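Local coordinates for extracellular solute-binding protein, family 5 (Chelativorans sp., PDB 6WM6) that binds EDTA in the periplasm as the solute-binding component of an ABC transporter, in a family generally assigned to peptide uptake, at residues Q111-R116 against L181-L186; V404-L409 against G433-L438. All blocks are in the same frame, centred on the assembly; numbering follows the deposited sequence.

Contact 1. Residues Q111-R116 against L181-L186; sequences QTVVYR and LGWQGL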
ATOM      1  N   GLN A 111       6.362   3.338  27.910  1.00 21.63           N
ATOM      2  CA  GLN A 111       5.455   2.530  27.114  1.00 21.15           C
ATOM      3  C   GLN A 111       5.955   1.087  27.038  1.00 20.39           C
ATOM      4  O   GLN A 111       7.110   0.824  26.678  1.00 20.00           O
ATOM      5  CB  GLN A 111       5.293   3.105  25.705  1.00 19.47           C
ATOM      6  CG  GLN A 111       4.416   2.285  24.800  1.00 20.30           C
ATOM      7  CD  GLN A 111       4.048   2.984  23.509  1.00 20.45           C
ATOM      8  OE1 GLN A 111       3.832   4.200  23.486  1.00 21.64           O
ATOM      9  NE2 GLN A 111       3.962   2.230  22.435  1.00 20.54           N
ATOM     10  N   THR A 112       5.082   0.149  27.388  1.00 18.48           N
ATOM     11  CA  THR A 112       5.421  -1.262  27.487  1.00 18.43           C
ATOM     12  C   THR A 112       4.292  -2.056  26.861  1.00 18.94           C
ATOM     13  O   THR A 112       3.117  -1.796  27.152  1.00 20.09           O
ATOM     14  CB  THR A 112       5.580  -1.670  28.963  1.00 20.43           C
ATOM     15  OG1 THR A 112       6.562  -0.853  29.618  1.00 23.25           O
ATOM     16  CG2 THR A 112       6.024  -3.116  29.048  1.00 20.88           C
ATOM     17  N   VAL A 113       4.647  -2.996  25.997  1.00 18.35           N
ATOM     18  CA  VAL A 113       3.700  -3.902  25.363  1.00 18.18           C
ATOM     19  C   VAL A 113       4.114  -5.325  25.706  1.00 18.81           C
ATOM     20  O   VAL A 113       5.297  -5.674  25.592  1.00 19.36           O
ATOM     21  CB  VAL A 113       3.647  -3.709  23.839  1.00 19.23           C
ATOM     22  CG1 VAL A 113       2.766  -4.792  23.189  1.00 19.44           C
ATOM     23  CG2 VAL A 113       3.150  -2.325  23.483  1.00 20.92           C
ATOM     24  N   VAL A 114       3.150  -6.145  26.124  1.00 17.87           N
ATOM     25  CA  VAL A 114       3.382  -7.555  26.436  1.00 17.99           C
ATOM     26  C   VAL A 114       2.594  -8.405  25.457  1.00 18.12           C
ATOM     27  O   VAL A 114       1.376  -8.207  25.287  1.00 18.54           O
ATOM     28  CB  VAL A 114       2.994  -7.902  27.887  1.00 18.38           C
ATOM     29  CG1 VAL A 114       3.136  -9.403  28.130  1.00 21.27           C
ATOM     30  CG2 VAL A 114       3.866  -7.128  28.845  1.00 20.01           C
ATOM     31  N   TYR A 115       3.284  -9.339  24.810  1.00 18.53           N
ATOM     32  CA  TYR A 115       2.686 -10.322  23.919  1.00 18.12           C
ATOM     33  C   TYR A 115       2.719 -11.670  24.627  1.00 19.12           C
ATOM     34  O   TYR A 115       3.766 -12.082  25.141  1.00 18.26           O
ATOM     35  CB  TYR A 115       3.455 -10.444  22.600  1.00 18.93           C
ATOM     36  CG  TYR A 115       3.591  -9.175  21.789  1.00 17.52           C
ATOM     37  CD1 TYR A 115       4.650  -8.311  22.006  1.00 18.96           C
ATOM     38  CD2 TYR A 115       2.665  -8.833  20.800  1.00 17.65           C
ATOM     39  CE1 TYR A 115       4.793  -7.150  21.266  1.00 18.61           C
ATOM     40  CE2 TYR A 115       2.789  -7.671  20.070  1.00 17.33           C
ATOM     41  CZ  TYR A 115       3.851  -6.831  20.303  1.00 17.96           C
ATOM     42  OH  TYR A 115       3.997  -5.652  19.594  1.00 19.10           O
ATOM     43  N   ARG A 116       1.600 -12.370  24.653  1.00 17.27           N
ATOM     44  CA  ARG A 116       1.540 -13.745  25.143  0.53 18.15           C
ATOM     45  C   ARG A 116       1.224 -14.621  23.937  1.00 17.57           C
ATOM     46  O   ARG A 116       0.125 -14.534  23.367  1.00 18.53           O
ATOM     47  CB  ARG A 116       0.527 -13.888  26.273  0.53 21.00           C
ATOM     48  CG  ARG A 116       0.997 -13.138  27.525  0.53 25.39           C
ATOM     49  CD  ARG A 116       0.022 -13.172  28.702  0.53 32.07           C
ATOM     50  NE  ARG A 116       0.474 -12.265  29.761  0.53 32.91           N
ATOM     51  CZ  ARG A 116       1.348 -12.584  30.713  0.53 38.55           C
ATOM     52  NH1 ARG A 116       1.866 -13.804  30.771  0.53 45.74           N
ATOM     53  NH2 ARG A 116       1.699 -11.683  31.619  0.53 36.07           N
ATOM     54  N   LEU A 181       2.352   5.514  18.794  1.00 17.92           N
ATOM     55  CA  LEU A 181       0.972   5.134  18.517  1.00 17.94           C
ATOM     56  C   LEU A 181       0.858   3.791  17.817  1.00 17.38           C
ATOM     57  O   LEU A 181       0.006   2.967  18.167  1.00 18.48           O
ATOM     58  CB  LEU A 181       0.362   6.218  17.623  1.00 19.50           C
ATOM     59  CG  LEU A 181      -0.949   5.885  16.940  1.00 21.16           C
ATOM     60  CD1 LEU A 181      -2.028   5.828  17.957  1.00 22.82           C
ATOM     61  CD2 LEU A 181      -1.252   6.915  15.853  1.00 24.83           C
ATOM     62  N   GLY A 182       1.698   3.549  16.816  1.00 16.64           N
ATOM     63  CA  GLY A 182       1.462   2.466  15.878  1.00 18.96           C
ATOM     64  C   GLY A 182       2.027   1.120  16.285  1.00 16.65           C
ATOM     65  O   GLY A 182       2.451   0.321  15.432  1.00 17.53           O
ATOM     66  N   TRP A 183       2.016   0.801  17.577  1.00 16.95           N
ATOM     67  CA  TRP A 183       2.649  -0.434  18.021  1.00 17.16           C
ATOM     68  C   TRP A 183       1.952  -1.683  17.492  1.00 16.75           C
ATOM     69  O   TRP A 183       2.609  -2.719  17.325  1.00 17.21           O
ATOM     70  CB  TRP A 183       2.754  -0.447  19.545  1.00 17.09           C
ATOM     71  CG  TRP A 183       1.445  -0.491  20.276  1.00 17.01           C
ATOM     72  CD1 TRP A 183       0.728   0.575  20.746  1.00 18.76           C
ATOM     73  CD2 TRP A 183       0.717  -1.663  20.654  1.00 17.22           C
ATOM     74  NE1 TRP A 183      -0.414   0.137  21.373  1.00 18.96           N
ATOM     75  CE2 TRP A 183      -0.439  -1.233  21.334  1.00 18.01           C
ATOM     76  CE3 TRP A 183       0.921  -3.031  20.463  1.00 17.92           C
ATOM     77  CZ2 TRP A 183      -1.386  -2.131  21.832  1.00 19.45           C
ATOM     78  CZ3 TRP A 183      -0.022  -3.913  20.961  1.00 20.45           C
ATOM     79  CH2 TRP A 183      -1.143  -3.459  21.636  1.00 19.80           C
ATOM     80  N   GLN A 184       0.643  -1.628  17.208  1.00 16.25           N
ATOM     81  CA  GLN A 184      -0.028  -2.788  16.634  1.00 16.56           C
ATOM     82  C   GLN A 184       0.398  -3.075  15.198  1.00 15.83           C
ATOM     83  O   GLN A 184       0.076  -4.148  14.674  1.00 17.16           O
ATOM     84  CB  GLN A 184      -1.544  -2.625  16.728  1.00 17.42           C
ATOM     85  CG  GLN A 184      -2.050  -2.616  18.176  1.00 17.97           C
ATOM     86  CD  GLN A 184      -3.557  -2.527  18.299  1.00 24.18           C
ATOM     87  OE1 GLN A 184      -4.269  -2.335  17.329  1.00 28.61           O
ATOM     88  NE2 GLN A 184      -4.053  -2.725  19.512  1.00 25.25           N
ATOM     89  N   GLY A 185       1.120  -2.167  14.569  1.00 15.62           N
ATOM     90  CA  GLY A 185       1.724  -2.404  13.264  1.00 17.28           C
ATOM     91  C   GLY A 185       3.038  -3.133  13.301  1.00 16.95           C
ATOM     92  O   GLY A 185       3.555  -3.503  12.236  1.00 17.91           O
ATOM     93  N   LEU A 186       3.590  -3.359  14.492  1.00 16.04           N
ATOM     94  CA  LEU A 186       4.890  -4.004  14.651  1.00 17.27           C
ATOM     95  C   LEU A 186       4.762  -5.524  14.677  1.00 16.97           C
ATOM     96  O   LEU A 186       3.722  -6.077  15.004  1.00 16.80           O
ATOM     97  CB  LEU A 186       5.541  -3.526  15.955  1.00 18.03           C
ATOM     98  CG  LEU A 186       5.696  -2.007  16.051  1.00 17.15           C
ATOM     99  CD1 LEU A 186       6.310  -1.614  17.393  1.00 20.07           C
ATOM    100  CD2 LEU A 186       6.552  -1.462  14.917  1.00 19.20           C
TER
HETATM  101  O   HOH W   1       2.422  -5.467  17.443  1.00 17.60           O

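Contact 2. Residues V404-L409 against G433-L438; sequences VSTLRL and GLKTDL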
ATOM      1  N   VAL A 404       8.021  30.405 -20.226  1.00 24.33           N
ATOM      2  CA  VAL A 404       8.081  29.224 -19.371  1.00 22.63           C
ATOM      3  C   VAL A 404       8.283  27.998 -20.251  1.00 23.98           C
ATOM      4  O   VAL A 404       7.658  27.849 -21.314  1.00 25.21           O
ATOM      5  CB  VAL A 404       6.802  29.108 -18.534  1.00 21.53           C
ATOM      6  CG1 VAL A 404       6.816  27.813 -17.730  1.00 23.51           C
ATOM      7  CG2 VAL A 404       6.674  30.306 -17.581  1.00 25.73           C
ATOM      8  N   SER A 405       9.187  27.121 -19.824  1.00 24.25           N
ATOM      9  CA  SER A 405       9.466  25.913 -20.579  1.00 23.78           C
ATOM     10  C   SER A 405       8.231  25.017 -20.666  1.00 22.13           C
ATOM     11  O   SER A 405       7.338  25.056 -19.819  1.00 23.54           O
ATOM     12  CB  SER A 405      10.578  25.126 -19.895  1.00 28.80           C
ATOM     13  OG  SER A 405      11.787  25.868 -19.880  1.00 37.29           O
ATOM     14  N   THR A 406       8.217  24.188 -21.717  1.00 24.77           N
ATOM     15  CA  THR A 406       7.248  23.093 -21.786  1.00 22.87           C
ATOM     16  C   THR A 406       7.423  22.201 -20.561  1.00 23.86           C
ATOM     17  O   THR A 406       8.550  21.841 -20.192  1.00 25.38           O
ATOM     18  CB  THR A 406       7.450  22.301 -23.061  1.00 25.95           C
ATOM     19  OG1 THR A 406       7.192  23.153 -24.194  1.00 31.23           O
ATOM     20  CG2 THR A 406       6.532  21.107 -23.117  1.00 25.47           C
ATOM     21  N   LEU A 407       6.307  21.869 -19.910  1.00 21.21           N
ATOM     22  CA  LEU A 407       6.337  21.106 -18.675  1.00 21.07           C
ATOM     23  C   LEU A 407       6.426  19.621 -18.963  1.00 23.31           C
ATOM     24  O   LEU A 407       5.680  19.095 -19.793  1.00 27.42           O
ATOM     25  CB  LEU A 407       5.081  21.397 -17.881  1.00 21.13           C
ATOM     26  CG  LEU A 407       4.837  22.872 -17.546  1.00 21.67           C
ATOM     27  CD1 LEU A 407       3.534  23.015 -16.785  1.00 23.87           C
ATOM     28  CD2 LEU A 407       5.989  23.440 -16.746  1.00 22.39           C
ATOM     29  N   ARG A 408       7.310  18.943 -18.244  1.00 20.14           N
ATOM     30  CA  ARG A 408       7.488  17.499 -18.374  1.00 19.88           C
ATOM     31  C   ARG A 408       6.575  16.829 -17.354  1.00 19.38           C
ATOM     32  O   ARG A 408       6.779  16.974 -16.148  1.00 19.47           O
ATOM     33  CB  ARG A 408       8.942  17.135 -18.110  1.00 21.34           C
ATOM     34  CG  ARG A 408       9.896  17.716 -19.158  1.00 24.63           C
ATOM     35  CD  ARG A 408      11.313  17.868 -18.591  1.00 29.16           C
ATOM     36  NE  ARG A 408      11.366  18.748 -17.433  1.00 27.99           N
ATOM     37  CZ  ARG A 408      12.426  18.884 -16.635  1.00 30.14           C
ATOM     38  NH1 ARG A 408      13.520  18.194 -16.875  1.00 30.09           N
ATOM     39  NH2 ARG A 408      12.381  19.716 -15.597  1.00 30.27           N
ATOM     40  N   LEU A 409       5.556  16.120 -17.850  1.00 19.54           N
ATOM     41  CA  LEU A 409       4.574  15.424 -17.021  1.00 19.13           C
ATOM     42  C   LEU A 409       4.774  13.937 -17.237  1.00 20.48           C
ATOM     43  O   LEU A 409       4.474  13.422 -18.310  1.00 20.06           O
ATOM     44  CB  LEU A 409       3.169  15.882 -17.389  1.00 22.67           C
ATOM     45  CG  LEU A 409       1.979  15.107 -16.817  1.00 28.07           C
ATOM     46  CD1 LEU A 409       2.144  14.782 -15.351  1.00 32.28           C
ATOM     47  CD2 LEU A 409       0.709  15.921 -17.057  1.00 25.51           C
ATOM     48  N   GLY A 433      -1.409  29.365 -20.999  1.00 24.31           N
ATOM     49  CA  GLY A 433      -0.230  29.536 -21.822  1.00 23.13           C
ATOM     50  C   GLY A 433       0.849  28.511 -21.585  1.00 25.70           C
ATOM     51  O   GLY A 433       2.007  28.749 -21.932  1.00 24.49           O
ATOM     52  N   LEU A 434       0.507  27.380 -20.962  1.00 24.55           N
ATOM     53  CA  LEU A 434       1.450  26.310 -20.673  1.00 24.64           C
ATOM     54  C   LEU A 434       1.254  25.144 -21.626  1.00 24.09           C
ATOM     55  O   LEU A 434       0.141  24.846 -22.062  1.00 27.78           O
ATOM     56  CB  LEU A 434       1.234  25.813 -19.239  1.00 22.84           C
ATOM     57  CG  LEU A 434       1.581  26.852 -18.170  1.00 22.94           C
ATOM     58  CD1 LEU A 434       1.059  26.394 -16.808  1.00 23.65           C
ATOM     59  CD2 LEU A 434       3.081  27.066 -18.105  1.00 23.22           C
ATOM     60  N   LYS A 435       2.373  24.503 -21.966  1.00 24.18           N
ATOM     61  CA  LYS A 435       2.378  23.293 -22.777  1.00 25.67           C
ATOM     62  C   LYS A 435       2.965  22.161 -21.946  1.00 25.12           C
ATOM     63  O   LYS A 435       3.661  22.391 -20.957  1.00 25.22           O
ATOM     64  CB  LYS A 435       3.227  23.470 -24.029  1.00 29.32           C
ATOM     65  CG  LYS A 435       2.741  24.560 -24.970  1.00 39.44           C
ATOM     66  CD  LYS A 435       3.809  24.893 -26.008  1.00 57.93           C
ATOM     67  CE  LYS A 435       3.451  26.145 -26.793  1.00 74.00           C
ATOM     68  NZ  LYS A 435       4.630  26.745 -27.484  1.00 80.20           N
ATOM     69  N   THR A 436       2.689  20.932 -22.356  1.00 23.09           N
ATOM     70  CA  THR A 436       3.228  19.776 -21.679  1.00 22.54           C
ATOM     71  C   THR A 436       3.829  18.782 -22.660  1.00 25.60           C
ATOM     72  O   THR A 436       3.481  18.748 -23.848  1.00 28.13           O
ATOM     73  CB  THR A 436       2.180  19.036 -20.854  1.00 24.92           C
ATOM     74  OG1 THR A 436       1.287  18.346 -21.734  1.00 27.75           O
ATOM     75  CG2 THR A 436       1.415  20.013 -19.991  1.00 28.82           C
ATOM     76  N   ASP A 437       4.770  18.000 -22.144  1.00 23.02           N
ATOM     77  CA  ASP A 437       5.297  16.817 -22.811  0.54 22.62           C
ATOM     78  C   ASP A 437       4.963  15.635 -21.916  1.00 24.04           C
ATOM     79  O   ASP A 437       5.357  15.614 -20.745  1.00 25.23           O
ATOM     80  CB  ASP A 437       6.815  16.903 -22.990  0.54 26.85           C
ATOM     81  CG  ASP A 437       7.221  17.707 -24.217  0.54 34.24           C
ATOM     82  OD1 ASP A 437       6.386  17.879 -25.128  0.54 33.72           O
ATOM     83  OD2 ASP A 437       8.385  18.152 -24.265  0.54 38.00           O
ATOM     84  N   LEU A 438       4.201  14.680 -22.445  1.00 23.38           N
ATOM     85  CA  LEU A 438       3.763  13.528 -21.668  1.00 22.53           C
ATOM     86  C   LEU A 438       4.801  12.423 -21.805  1.00 25.01           C
ATOM     87  O   LEU A 438       5.132  12.019 -22.921  1.00 25.63           O
ATOM     88  CB  LEU A 438       2.394  13.049 -22.148  1.00 25.92           C
ATOM     89  CG  LEU A 438       1.281  14.098 -22.044  1.00 30.91           C
ATOM     90  CD1 LEU A 438      -0.074  13.491 -22.389  1.00 34.02           C
ATOM     91  CD2 LEU A 438       1.234  14.748 -20.668  1.00 29.35           C
TER
HETATM   92  O   HOH W   2       4.734  25.662 -21.084  1.00 28.18           O

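Contact 1. Residues Q111-R116 against L181-L186
Val-113 makes the tight part of this contact, gripping the indole of Trp-183 with both methyls. Val-113 CG2 sits over one face of the Trp-183 six-membered ring as a CH-pi contact, 4.1 Å from its centroid, while Val-113 CG1, anti to the backbone N, reaches the rim at 3.7 Å from Trp-183 CZ3. The indole gets there by a crowded first torsion (chi1 66°), its CG lodged between backbone N and carbonyl carbon; its other face is covered by CG of Gln-184. Gln-111 comes in obliquely, its extended chain bringing NE2 within 4.0 Å of Trp-183 CD1, while its OE1 accepts from Phe-180 N. Packing loosens toward Tyr-115, whose hydroxyl stands at the indole edge and works through a water. That water accepts from Tyr-115 OH at 2.7 Å and donates to Trp-183 O and Leu-186 O, tying the phenol to two backbone carbonyls of the loop. An alanine in place of Trp-183 would remove the indole that Val-113 packs on and would probably loosen the loop over this part of the strand. Strand 111-117 lies between 100-108 and 171-176 in a four-stranded antiparallel sheet, and the loop joining 171-176 to helix 193-196 folds back against it, with Phe-134 and Phe-187 meeting the Tyr-115 ring.

Contact 2. Residues V404-L409 against G433-L438
Strands 407-410 and 436-439 are the two parallel strands of a beta-alpha-beta crossover, with helix 416-429 as the connection. Three backbone hydrogen bonds join the two segments, Leu-407 N to Lys-435 O, Asp-437 N to Leu-407 O and Leu-409 N to Asp-437 O; the last two run nearly along the C=O axis, whereas Leu-407 N stands above the carbonyl plane of Lys-435.

On the face carrying Leu-407, Leu-409, Thr-436 and Leu-438, the fit is mostly leucine against leucine, with Val-404 at one end. Leu-409 and Leu-438 run alongside each other in the same direction, their CD2 methyls 3.8 Å apart. Leu-434, just before its strand, spreads its two methyls between two partners: Leu-434 CD2 meets CG1 of Val-404 at 3.8 Å, and CD1 looks across to CD1 of Leu-407. Beyond this row, Leu-438 continues onto helix 416-429 and Leu-409 onto strand 456-462. Thr-436 OG1 is hydrogen-bonded to Thr-426 OG1 of helix 416-429.

Elsewhere the knob is a threonine methyl. Thr-406 CG2, anti to its backbone N (OG1 at -63°), juts over the neighbouring strand, and the side chains of Thr-406 and Asp-437 cross at about a right angle. Upstream the two segments are bridged by a water that donates to Ser-405 O and accepts from Lys-435 N at 2.8 Å. The methyl itself wedges between backbone and carboxylate, with Thr-406 CG2 3.6 Å from both Thr-436 C and Asp-437 CG.

Overall arrangement
The two contacts lie on opposite sides of the chain's centre, their own centres about 49 Å apart and their nearest atoms about 32 Å, so neither touches the other and they share no strand or helix. Contact 1 is the more buried: it lays a loop over an antiparallel sheet, and its chemistry is side chain on aromatic ring. Contact 2 is only partly buried and joins neighbouring strands within a mixed sheet, so backbone hydrogen bonds carry it; Leu-407, Leu-409 and Leu-434 are buried, while Lys-435 and Asp-437 are exposed. A water joins a phenol to backbone carbonyls in contact 1, and backbone atoms alone in contact 2.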